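Local structure of RNA-directed RNA polymerase (Infectious pancreatic necrosis virus, 3ZED) at residues Phe361-Ile371 and Asp682-Pro692; Thr527-Asp538 and Pro549-Glu557. The protein catalyses RNA-templated synthesis of RNA as the polymerase of the virus, and probably occurs both free and covalently linked to the genomic RNA. All coordinates share one frame; numbering follows the deposited sequence.

Interaction 1. Residues Phe361-Ile371 and Asp682-Pro692; sequences FHGGMDRIMTI and DINTPLDSFDP
Phe690 and Arg367 make the broadest meeting here, with the arginine chain laid over one face of the aromatic ring. Arg367 CG sits 3.8 Å from the centroid of the Phe690 ring, a CH-pi contact, and the chain, extended from CG to NE, then carries the guanidinium over the CD1 rim. The two planes are 23° apart, so the charged group lies nearly flat against the ring. NH1 is fixed by Thr348 O, while water 2 accepts from NE at the guanidinium edge and donates to Asp688 O, tying the arginine to the backbone just ahead of Phe690. With CG anti to its own N (chi1 -179°), Phe690 turns in toward helix 364-377; Ile371 CG1 lies at the ring edge, in plane, its CD1 packs 3.7 Å from Phe690 CZ, and Pro692 N lies over the opposite face. Thr370 CG2 reaches past the ring to Pro692 CG, 3.8 Å away.

Ahead of the helix, His362 is held mostly by backbone. Its N donates to Ile683 O (2.8 Å, 159° at the hydrogen), and the same oxygen lies over the centre of the imidazole face. Thr685 O comes in plane at the ring edge, 3.3 Å from His362 CD2. One residue on, water 1 accepts from Gly363 N and donates to Asn684 OD1. This first part is a type I' turn, Phe361 to Gly364, leading through the N-cap Gly363 into a palm-domain helix, fastened along its start by the chain that leaves helix 677-683 of the thumb domain.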
loop_
_atom_site.group_PDB
_atom_site.type_symbol
_atom_site.label_atom_id
_atom_site.label_comp_id
_atom_site.label_asym_id
_atom_site.label_seq_id
_atom_site.Cartn_x
_atom_site.Cartn_y
_atom_site.Cartn_z
ATOM N N PHE B 361 -1.511 12.528 -14.376
ATOM C CA PHE B 361 -2.475 12.923 -15.390
ATOM C C PHE B 361 -3.206 14.201 -14.984
ATOM O O PHE B 361 -3.040 14.683 -13.858
ATOM C CB PHE B 361 -3.442 11.764 -15.697
ATOM C CG PHE B 361 -2.697 10.623 -16.357
ATOM C CD1 PHE B 361 -2.221 10.742 -17.666
ATOM C CD2 PHE B 361 -2.406 9.465 -15.650
ATOM C CE1 PHE B 361 -1.474 9.716 -18.252
ATOM C CE2 PHE B 361 -1.673 8.447 -16.235
ATOM C CZ PHE B 361 -1.212 8.576 -17.536
ATOM N N HIS B 362 -3.930 14.809 -15.939
ATOM C CA HIS B 362 -4.707 16.033 -15.724
ATOM C C HIS B 362 -3.813 17.177 -15.170
ATOM O O HIS B 362 -4.207 17.936 -14.272
ATOM C CB HIS B 362 -5.945 15.734 -14.834
ATOM C CG HIS B 362 -6.862 14.753 -15.494
ATOM N ND1 HIS B 362 -6.933 13.437 -15.071
ATOM C CD2 HIS B 362 -7.609 14.892 -16.623
ATOM C CE1 HIS B 362 -7.732 12.818 -15.930
ATOM N NE2 HIS B 362 -8.170 13.652 -16.878
ATOM N N GLY B 363 -2.604 17.264 -15.730
ATOM C CA GLY B 363 -1.617 18.278 -15.395
ATOM C C GLY B 363 -0.750 18.042 -14.185
ATOM O O GLY B 363 0.043 18.920 -13.848
ATOM N N GLY B 364 -0.904 16.881 -13.523
ATOM C CA GLY B 364 -0.123 16.508 -12.327
ATOM C C GLY B 364 1.389 16.550 -12.536
ATOM O O GLY B 364 2.122 17.159 -11.748
ATOM N N MET B 365 1.866 15.912 -13.622
ATOM C CA MET B 365 3.283 15.904 -13.993
ATOM C C MET B 365 3.789 17.354 -14.296
ATOM O O MET B 365 4.866 17.735 -13.820
ATOM C CB MET B 365 3.542 14.967 -15.184
ATOM C CG MET B 365 5.031 14.873 -15.566
ATOM S SD MET B 365 6.056 14.251 -14.212
ATOM C CE MET B 365 5.888 12.522 -14.471
ATOM N N ASP B 366 2.996 18.169 -15.014
ATOM C CA ASP B 366 3.410 19.545 -15.265
ATOM C C ASP B 366 3.525 20.351 -13.968
ATOM O O ASP B 366 4.461 21.148 -13.854
ATOM C CB ASP B 366 2.496 20.259 -16.259
ATOM C CG ASP B 366 3.135 21.555 -16.762
ATOM O OD1 ASP B 366 4.273 21.493 -17.300
ATOM O OD2 ASP B 366 2.529 22.628 -16.572
ATOM N N ARG B 367 2.623 20.112 -12.975
ATOM C CA ARG B 367 2.686 20.765 -11.641
ATOM C C ARG B 367 4.003 20.409 -10.938
ATOM O O ARG B 367 4.662 21.287 -10.391
ATOM C CB ARG B 367 1.480 20.377 -10.761
ATOM C CG ARG B 367 0.178 21.002 -11.230
ATOM C CD ARG B 367 -0.904 20.851 -10.183
ATOM N NE ARG B 367 -2.077 21.661 -10.499
ATOM C CZ ARG B 367 -2.935 22.134 -9.597
ATOM N NH1 ARG B 367 -2.749 21.889 -8.307
ATOM N NH2 ARG B 367 -3.974 22.867 -9.977
ATOM N N ILE B 368 4.410 19.124 -11.010
ATOM C CA ILE B 368 5.673 18.618 -10.455
ATOM C C ILE B 368 6.857 19.305 -11.157
ATOM O O ILE B 368 7.753 19.807 -10.477
ATOM C CB ILE B 368 5.750 17.062 -10.580
ATOM C CG1 ILE B 368 4.750 16.361 -9.645
ATOM C CG2 ILE B 368 7.206 16.522 -10.424
ATOM C CD1 ILE B 368 5.034 16.423 -8.191
ATOM N N MET B 369 6.834 19.361 -12.516
ATOM C CA MET B 369 7.908 19.994 -13.301
ATOM C C MET B 369 8.025 21.497 -13.000
ATOM O O MET B 369 9.147 21.999 -12.937
ATOM C CB MET B 369 7.736 19.742 -14.794
ATOM C CG MET B 369 7.953 18.274 -15.172
ATOM S SD MET B 369 9.601 17.588 -14.743
ATOM C CE MET B 369 10.682 18.624 -15.746
ATOM N N THR B 370 6.893 22.186 -12.726
ATOM C CA THR B 370 6.886 23.598 -12.321
ATOM C C THR B 370 7.597 23.726 -10.957
ATOM O O THR B 370 8.456 24.582 -10.802
ATOM C CB THR B 370 5.440 24.152 -12.295
ATOM O OG1 THR B 370 4.915 24.096 -13.619
ATOM C CG2 THR B 370 5.363 25.599 -11.805
ATOM N N ILE B 371 7.264 22.845 -9.996
ATOM C CA ILE B 371 7.870 22.837 -8.658
ATOM C C ILE B 371 9.387 22.583 -8.797
ATOM O O ILE B 371 10.167 23.325 -8.198
ATOM C CB ILE B 371 7.161 21.833 -7.697
ATOM C CG1 ILE B 371 5.752 22.361 -7.302
ATOM C CG2 ILE B 371 7.999 21.584 -6.431
ATOM C CD1 ILE B 371 4.733 21.255 -7.002
ATOM N N ASP B 682 -7.054 15.077 -23.613
ATOM C CA ASP B 682 -8.018 14.933 -22.500
ATOM C C ASP B 682 -7.389 14.364 -21.218
ATOM O O ASP B 682 -7.665 14.890 -20.144
ATOM C CB ASP B 682 -9.221 14.053 -22.886
ATOM C CG ASP B 682 -10.116 14.589 -24.002
ATOM O OD1 ASP B 682 -9.957 15.783 -24.385
ATOM O OD2 ASP B 682 -10.946 13.809 -24.517
ATOM N N ILE B 683 -6.546 13.320 -21.322
ATOM C CA ILE B 683 -5.953 12.719 -20.130
ATOM C C ILE B 683 -4.931 13.678 -19.472
ATOM O O ILE B 683 -4.578 13.492 -18.312
ATOM C CB ILE B 683 -5.339 11.316 -20.414
ATOM C CG1 ILE B 683 -4.131 11.366 -21.375
ATOM C CG2 ILE B 683 -6.413 10.349 -20.892
ATOM C CD1 ILE B 683 -3.307 10.089 -21.473
ATOM N N ASN B 684 -4.491 14.718 -20.208
ATOM C CA ASN B 684 -3.501 15.668 -19.726
ATOM C C ASN B 684 -4.079 17.033 -19.449
ATOM O O ASN B 684 -3.344 17.927 -19.023
ATOM C CB ASN B 684 -2.364 15.776 -20.735
ATOM C CG ASN B 684 -1.439 14.614 -20.638
ATOM O OD1 ASN B 684 -0.904 14.314 -19.560
ATOM N ND2 ASN B 684 -1.232 13.931 -21.744
ATOM N N THR B 685 -5.391 17.201 -19.642
ATOM C CA THR B 685 -6.045 18.496 -19.450
ATOM C C THR B 685 -6.227 18.803 -17.961
ATOM O O THR B 685 -6.895 18.042 -17.248
ATOM C CB THR B 685 -7.349 18.559 -20.244
ATOM O OG1 THR B 685 -6.992 18.472 -21.614
ATOM C CG2 THR B 685 -8.150 19.871 -20.013
ATOM N N PRO B 686 -5.621 19.916 -17.475
ATOM C CA PRO B 686 -5.816 20.289 -16.067
ATOM C C PRO B 686 -7.177 20.929 -15.856
ATOM O O PRO B 686 -7.669 21.627 -16.733
ATOM C CB PRO B 686 -4.691 21.293 -15.781
ATOM C CG PRO B 686 -4.093 21.638 -17.104
ATOM C CD PRO B 686 -4.797 20.911 -18.194
ATOM N N LEU B 687 -7.767 20.709 -14.691
ATOM C CA LEU B 687 -9.050 21.291 -14.300
ATOM C C LEU B 687 -8.871 22.768 -13.994
ATOM O O LEU B 687 -9.725 23.559 -14.356
ATOM C CB LEU B 687 -9.613 20.556 -13.076
ATOM C CG LEU B 687 -10.884 19.774 -13.311
ATOM C CD1 LEU B 687 -10.923 18.547 -12.418
ATOM C CD2 LEU B 687 -12.106 20.648 -13.073
ATOM N N ASP B 688 -7.727 23.126 -13.378
ATOM C CA ASP B 688 -7.356 24.470 -12.968
ATOM C C ASP B 688 -5.909 24.799 -13.307
ATOM O O ASP B 688 -5.074 23.899 -13.432
ATOM C CB ASP B 688 -7.552 24.618 -11.443
ATOM C CG ASP B 688 -8.998 24.577 -10.984
ATOM O OD1 ASP B 688 -9.747 25.556 -11.267
ATOM O OD2 ASP B 688 -9.377 23.592 -10.312
ATOM N N SER B 689 -5.611 26.106 -13.411
ATOM C CA SER B 689 -4.272 26.637 -13.625
ATOM C C SER B 689 -3.467 26.470 -12.331
ATOM O O SER B 689 -4.055 26.449 -11.241
ATOM C CB SER B 689 -4.342 28.100 -14.037
ATOM O OG SER B 689 -5.001 28.847 -13.027
ATOM N N PHE B 690 -2.136 26.323 -12.443
ATOM C CA PHE B 690 -1.319 26.092 -11.264
ATOM C C PHE B 690 -0.415 27.257 -10.927
ATOM O O PHE B 690 0.389 27.708 -11.754
ATOM C CB PHE B 690 -0.469 24.806 -11.422
ATOM C CG PHE B 690 0.425 24.436 -10.254
ATOM C CD1 PHE B 690 -0.108 24.239 -8.978
ATOM C CD2 PHE B 690 1.787 24.210 -10.442
ATOM C CE1 PHE B 690 0.709 23.829 -7.912
ATOM C CE2 PHE B 690 2.602 23.792 -9.378
ATOM C CZ PHE B 690 2.057 23.607 -8.121
ATOM N N ASP B 691 -0.520 27.690 -9.669
ATOM C CA ASP B 691 0.323 28.692 -9.039
ATOM C C ASP B 691 0.866 28.021 -7.774
ATOM O O ASP B 691 0.063 27.759 -6.864
ATOM C CB ASP B 691 -0.468 29.990 -8.747
ATOM C CG ASP B 691 0.322 31.134 -8.124
ATOM O OD1 ASP B 691 1.567 31.003 -7.981
ATOM O OD2 ASP B 691 -0.296 32.177 -7.806
ATOM N N PRO B 692 2.180 27.650 -7.733
ATOM C CA PRO B 692 2.717 26.949 -6.538
ATOM C C PRO B 692 2.575 27.747 -5.233
ATOM O O PRO B 692 2.364 27.153 -4.177
ATOM C CB PRO B 692 4.202 26.720 -6.875
ATOM C CG PRO B 692 4.330 26.902 -8.360
ATOM C CD PRO B 692 3.229 27.856 -8.761
HETATM O O HOH W 1 -0.754 15.466 -17.109
HETATM O O HOH W 2 -2.773 22.632 -13.067
#

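Interaction 2. Residues Thr527-Asp538 and Pro549-Glu557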
loop_
_atom_site.group_PDB
_atom_site.type_symbol
_atom_site.label_atom_id
_atom_site.label_comp_id
_atom_site.label_asym_id
_atom_site.label_seq_id
_atom_site.Cartn_x
_atom_site.Cartn_y
_atom_site.Cartn_z
ATOM N N THR B 527 19.150 18.840 -18.787
ATOM C CA THR B 527 18.233 17.763 -19.228
ATOM C C THR B 527 16.822 18.313 -19.483
ATOM O O THR B 527 16.226 17.921 -20.481
ATOM C CB THR B 527 18.187 16.612 -18.180
ATOM O OG1 THR B 527 19.514 16.183 -17.923
ATOM C CG2 THR B 527 17.337 15.393 -18.633
ATOM N N ILE B 528 16.291 19.208 -18.592
ATOM C CA ILE B 528 14.956 19.826 -18.748
ATOM C C ILE B 528 14.973 20.748 -19.986
ATOM O O ILE B 528 14.041 20.687 -20.793
ATOM C CB ILE B 528 14.490 20.548 -17.445
ATOM C CG1 ILE B 528 14.348 19.507 -16.301
ATOM C CG2 ILE B 528 13.159 21.294 -17.652
ATOM C CD1 ILE B 528 14.220 20.077 -14.927
ATOM N N VAL B 529 16.052 21.535 -20.167
ATOM C CA VAL B 529 16.225 22.429 -21.326
ATOM C C VAL B 529 16.255 21.574 -22.623
ATOM O O VAL B 529 15.585 21.916 -23.600
ATOM C CB VAL B 529 17.491 23.333 -21.175
ATOM C CG1 VAL B 529 17.840 24.056 -22.478
ATOM C CG2 VAL B 529 17.324 24.333 -20.038
ATOM N N GLU B 530 16.986 20.450 -22.596
ATOM C CA GLU B 530 17.102 19.500 -23.704
ATOM C C GLU B 530 15.727 18.893 -24.036
ATOM O O GLU B 530 15.379 18.817 -25.208
ATOM C CB GLU B 530 18.118 18.385 -23.360
ATOM C CG GLU B 530 18.512 17.542 -24.560
ATOM C CD GLU B 530 19.320 16.284 -24.296
ATOM O OE1 GLU B 530 19.832 16.117 -23.165
ATOM O OE2 GLU B 530 19.461 15.474 -25.240
ATOM N N ALA B 531 14.950 18.491 -23.006
ATOM C CA ALA B 531 13.606 17.921 -23.145
ATOM C C ALA B 531 12.672 18.883 -23.875
ATOM O O ALA B 531 11.927 18.470 -24.757
ATOM C CB ALA B 531 13.040 17.570 -21.777
ATOM N N VAL B 532 12.746 20.171 -23.546
ATOM C CA VAL B 532 11.921 21.199 -24.170
ATOM C C VAL B 532 12.399 21.449 -25.609
ATOM O O VAL B 532 11.569 21.530 -26.515
ATOM C CB VAL B 532 11.883 22.511 -23.332
ATOM C CG1 VAL B 532 11.177 23.646 -24.092
ATOM C CG2 VAL B 532 11.223 22.292 -21.971
ATOM N N GLU B 533 13.722 21.564 -25.821
ATOM C CA GLU B 533 14.302 21.885 -27.136
ATOM C C GLU B 533 14.205 20.741 -28.147
ATOM O O GLU B 533 14.034 21.020 -29.324
ATOM C CB GLU B 533 15.758 22.348 -26.995
ATOM C CG GLU B 533 15.828 23.791 -26.509
ATOM C CD GLU B 533 17.167 24.364 -26.085
ATOM O OE1 GLU B 533 18.181 23.629 -26.127
ATOM O OE2 GLU B 533 17.199 25.560 -25.712
ATOM N N THR B 534 14.270 19.476 -27.697
ATOM C CA THR B 534 14.180 18.301 -28.586
ATOM C C THR B 534 12.737 17.829 -28.809
ATOM O O THR B 534 12.554 16.867 -29.567
ATOM C CB THR B 534 15.012 17.130 -28.062
ATOM O OG1 THR B 534 14.543 16.766 -26.757
ATOM C CG2 THR B 534 16.519 17.428 -28.075
ATOM N N ALA B 535 11.731 18.446 -28.112
ATOM C CA ALA B 535 10.305 18.132 -28.269
ATOM C C ALA B 535 9.962 18.092 -29.771
ATOM O O ALA B 535 10.295 19.025 -30.510
ATOM C CB ALA B 535 9.436 19.180 -27.565
ATOM N N PRO B 536 9.350 17.014 -30.268
ATOM C CA PRO B 536 9.093 16.951 -31.717
ATOM C C PRO B 536 8.037 17.926 -32.174
ATOM O O PRO B 536 7.185 18.341 -31.394
ATOM C CB PRO B 536 8.648 15.520 -31.964
ATOM C CG PRO B 536 8.753 14.816 -30.661
ATOM C CD PRO B 536 8.923 15.793 -29.560
ATOM N N GLN B 537 8.113 18.300 -33.458
ATOM C CA GLN B 537 7.140 19.177 -34.083
ATOM C C GLN B 537 6.036 18.339 -34.740
ATOM O O GLN B 537 4.942 18.829 -35.007
ATOM C CB GLN B 537 7.841 20.071 -35.125
ATOM C CG GLN B 537 8.844 21.047 -34.516
ATOM C CD GLN B 537 8.202 22.352 -34.079
ATOM O OE1 GLN B 537 6.992 22.567 -34.197
ATOM N NE2 GLN B 537 9.008 23.263 -33.562
ATOM N N ASP B 538 6.327 17.077 -34.993
ATOM C CA ASP B 538 5.387 16.188 -35.663
ATOM C C ASP B 538 4.712 15.195 -34.718
ATOM O O ASP B 538 5.341 14.641 -33.815
ATOM C CB ASP B 538 6.123 15.398 -36.779
ATOM C CG ASP B 538 7.237 14.497 -36.280
ATOM O OD1 ASP B 538 8.198 15.020 -35.674
ATOM O OD2 ASP B 538 7.141 13.267 -36.483
ATOM N N PRO B 549 5.837 10.570 -32.960
ATOM C CA PRO B 549 6.897 11.332 -33.640
ATOM C C PRO B 549 7.885 10.358 -34.304
ATOM O O PRO B 549 8.036 9.227 -33.831
ATOM C CB PRO B 549 7.559 12.094 -32.494
ATOM C CG PRO B 549 7.363 11.213 -31.292
ATOM C CD PRO B 549 6.006 10.588 -31.490
ATOM N N ILE B 550 8.531 10.772 -35.390
ATOM C CA ILE B 550 9.540 9.930 -36.054
ATOM C C ILE B 550 10.727 9.817 -35.096
ATOM O O ILE B 550 11.221 8.721 -34.846
ATOM C CB ILE B 550 9.916 10.495 -37.452
ATOM C CG1 ILE B 550 8.671 10.455 -38.376
ATOM C CG2 ILE B 550 11.100 9.703 -38.059
ATOM C CD1 ILE B 550 8.603 11.445 -39.442
ATOM N N ARG B 551 11.104 10.945 -34.491
ATOM C CA ARG B 551 12.184 11.029 -33.507
ATOM C C ARG B 551 11.645 11.655 -32.189
ATOM O O ARG B 551 11.500 12.882 -32.098
ATOM C CB ARG B 551 13.371 11.837 -34.085
ATOM C CG ARG B 551 14.680 11.690 -33.318
ATOM C CD ARG B 551 15.751 12.589 -33.905
ATOM N NE ARG B 551 16.067 12.263 -35.300
ATOM C CZ ARG B 551 17.030 11.424 -35.678
ATOM N NH1 ARG B 551 17.779 10.806 -34.770
ATOM N NH2 ARG B 551 17.248 11.194 -36.970
ATOM N N PRO B 552 11.309 10.810 -31.184
ATOM C CA PRO B 552 10.843 11.342 -29.883
ATOM C C PRO B 552 11.858 12.282 -29.223
ATOM O O PRO B 552 13.080 12.148 -29.414
ATOM C CB PRO B 552 10.684 10.081 -29.005
ATOM C CG PRO B 552 10.648 8.953 -29.941
ATOM C CD PRO B 552 11.421 9.340 -31.153
ATOM N N GLY B 553 11.339 13.222 -28.445
ATOM C CA GLY B 553 12.162 14.152 -27.692
ATOM C C GLY B 553 12.755 13.480 -26.468
ATOM O O GLY B 553 12.328 12.381 -26.079
ATOM N N LYS B 554 13.760 14.138 -25.865
ATOM C CA LYS B 554 14.412 13.682 -24.639
ATOM C C LYS B 554 13.396 13.628 -23.472
ATOM O O LYS B 554 12.688 14.601 -23.244
ATOM C CB LYS B 554 15.556 14.664 -24.299
ATOM C CG LYS B 554 16.352 14.354 -23.032
ATOM C CD LYS B 554 17.323 13.199 -23.230
ATOM C CE LYS B 554 18.202 12.979 -22.020
ATOM N NZ LYS B 554 18.690 11.574 -21.980
ATOM N N ALA B 555 13.316 12.502 -22.763
ATOM C CA ALA B 555 12.473 12.394 -21.575
ATOM C C ALA B 555 13.248 12.813 -20.340
ATOM O O ALA B 555 14.468 12.582 -20.267
ATOM C CB ALA B 555 11.960 10.965 -21.398
ATOM N N VAL B 556 12.541 13.434 -19.366
ATOM C CA VAL B 556 13.085 13.739 -18.043
ATOM C C VAL B 556 12.729 12.476 -17.254
ATOM O O VAL B 556 11.563 12.279 -16.912
ATOM C CB VAL B 556 12.573 15.066 -17.416
ATOM C CG1 VAL B 556 13.325 15.374 -16.116
ATOM C CG2 VAL B 556 12.722 16.229 -18.385
ATOM N N GLU B 557 13.696 11.556 -17.099
ATOM C CA GLU B 557 13.459 10.227 -16.523
ATOM C C GLU B 557 13.458 10.240 -14.991
ATOM O O GLU B 557 14.289 9.623 -14.343
ATOM C CB GLU B 557 14.458 9.206 -17.087
ATOM C CG GLU B 557 14.390 9.081 -18.600
ATOM C CD GLU B 557 15.032 7.805 -19.104
ATOM O OE1 GLU B 557 14.342 6.758 -19.134
ATOM O OE2 GLU B 557 16.248 7.837 -19.397
HETATM O O HOH W 3 10.772 16.113 -24.043
HETATM O O HOH W 4 12.744 15.205 -31.616
HETATM O O HOH W 5 10.590 13.571 -35.053
#
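Glu530 turns one face of its carboxylate to the aliphatic chain of Lys554, whose CG, CD and CE lie over that side; Lys554 CD is 3.7 Å from Glu530 OE2. The lysine chain bends at chi2 (76°) to follow it, and its NZ stops 4.8 Å from Glu530 OE1, so the charged atoms do not touch, though they probably still attract. The other carboxylate, Asp538, is held by its oxygens: OD2 takes Ile550 N on its syn lone pair at 3.1 Å, and OD1 receives water 5, which itself accepts from Arg551 N. Between these two acids the Pro536 and Pro549 rings press together, Pro536 CG to Pro549 CB 3.5 Å, tighter than ordinary carbon contact.

Thr534 joins the two segments by its hydroxyl. Lys554 N donates almost straight (169°) to Thr534 OG1, which in turn donates a hydrogen bond to Glu530 O. That carbonyl also accepts from Thr534 N. Two waters fill in where the backbones run close: water 3 donates to Ala531 O and Lys554 O, water 4 to Thr534 O and Arg551 O. About a turn earlier, Ala531 CB meets Val556 CG2 at 3.7 Å.

Helix 524-533 and the chain after it thus pack on the loop leading into strand 556-560. Val556 pairs by backbone with Ala565 of strand 563-568, Phe574 of strand 573-578 touches Ile528, Ala531 and Val556, and helix 364-377 packs against Ile528.

How the interactions relate
The two contacts share helix 364-377 at one remove: interaction 1 lies along its start, and on another side Met369 CE reaches Ile528 CG1 (3.8 Å) and Val556 CG2 of interaction 2. Their centres are 19 Å apart, and interaction 2 is nested within the long loop that interaction 1 closes. Both are partly buried, and neither is deep core. Interaction 1 joins parts of the chain some 310 residues apart, relying on an aromatic ring, an arginine and the backbone of a tight turn. Interaction 2 is local, holding a helix and its trailing loop to the lead-in of the next strand, with prolines, a threonine hydroxyl that both accepts and donates, acid side chains and bridging waters.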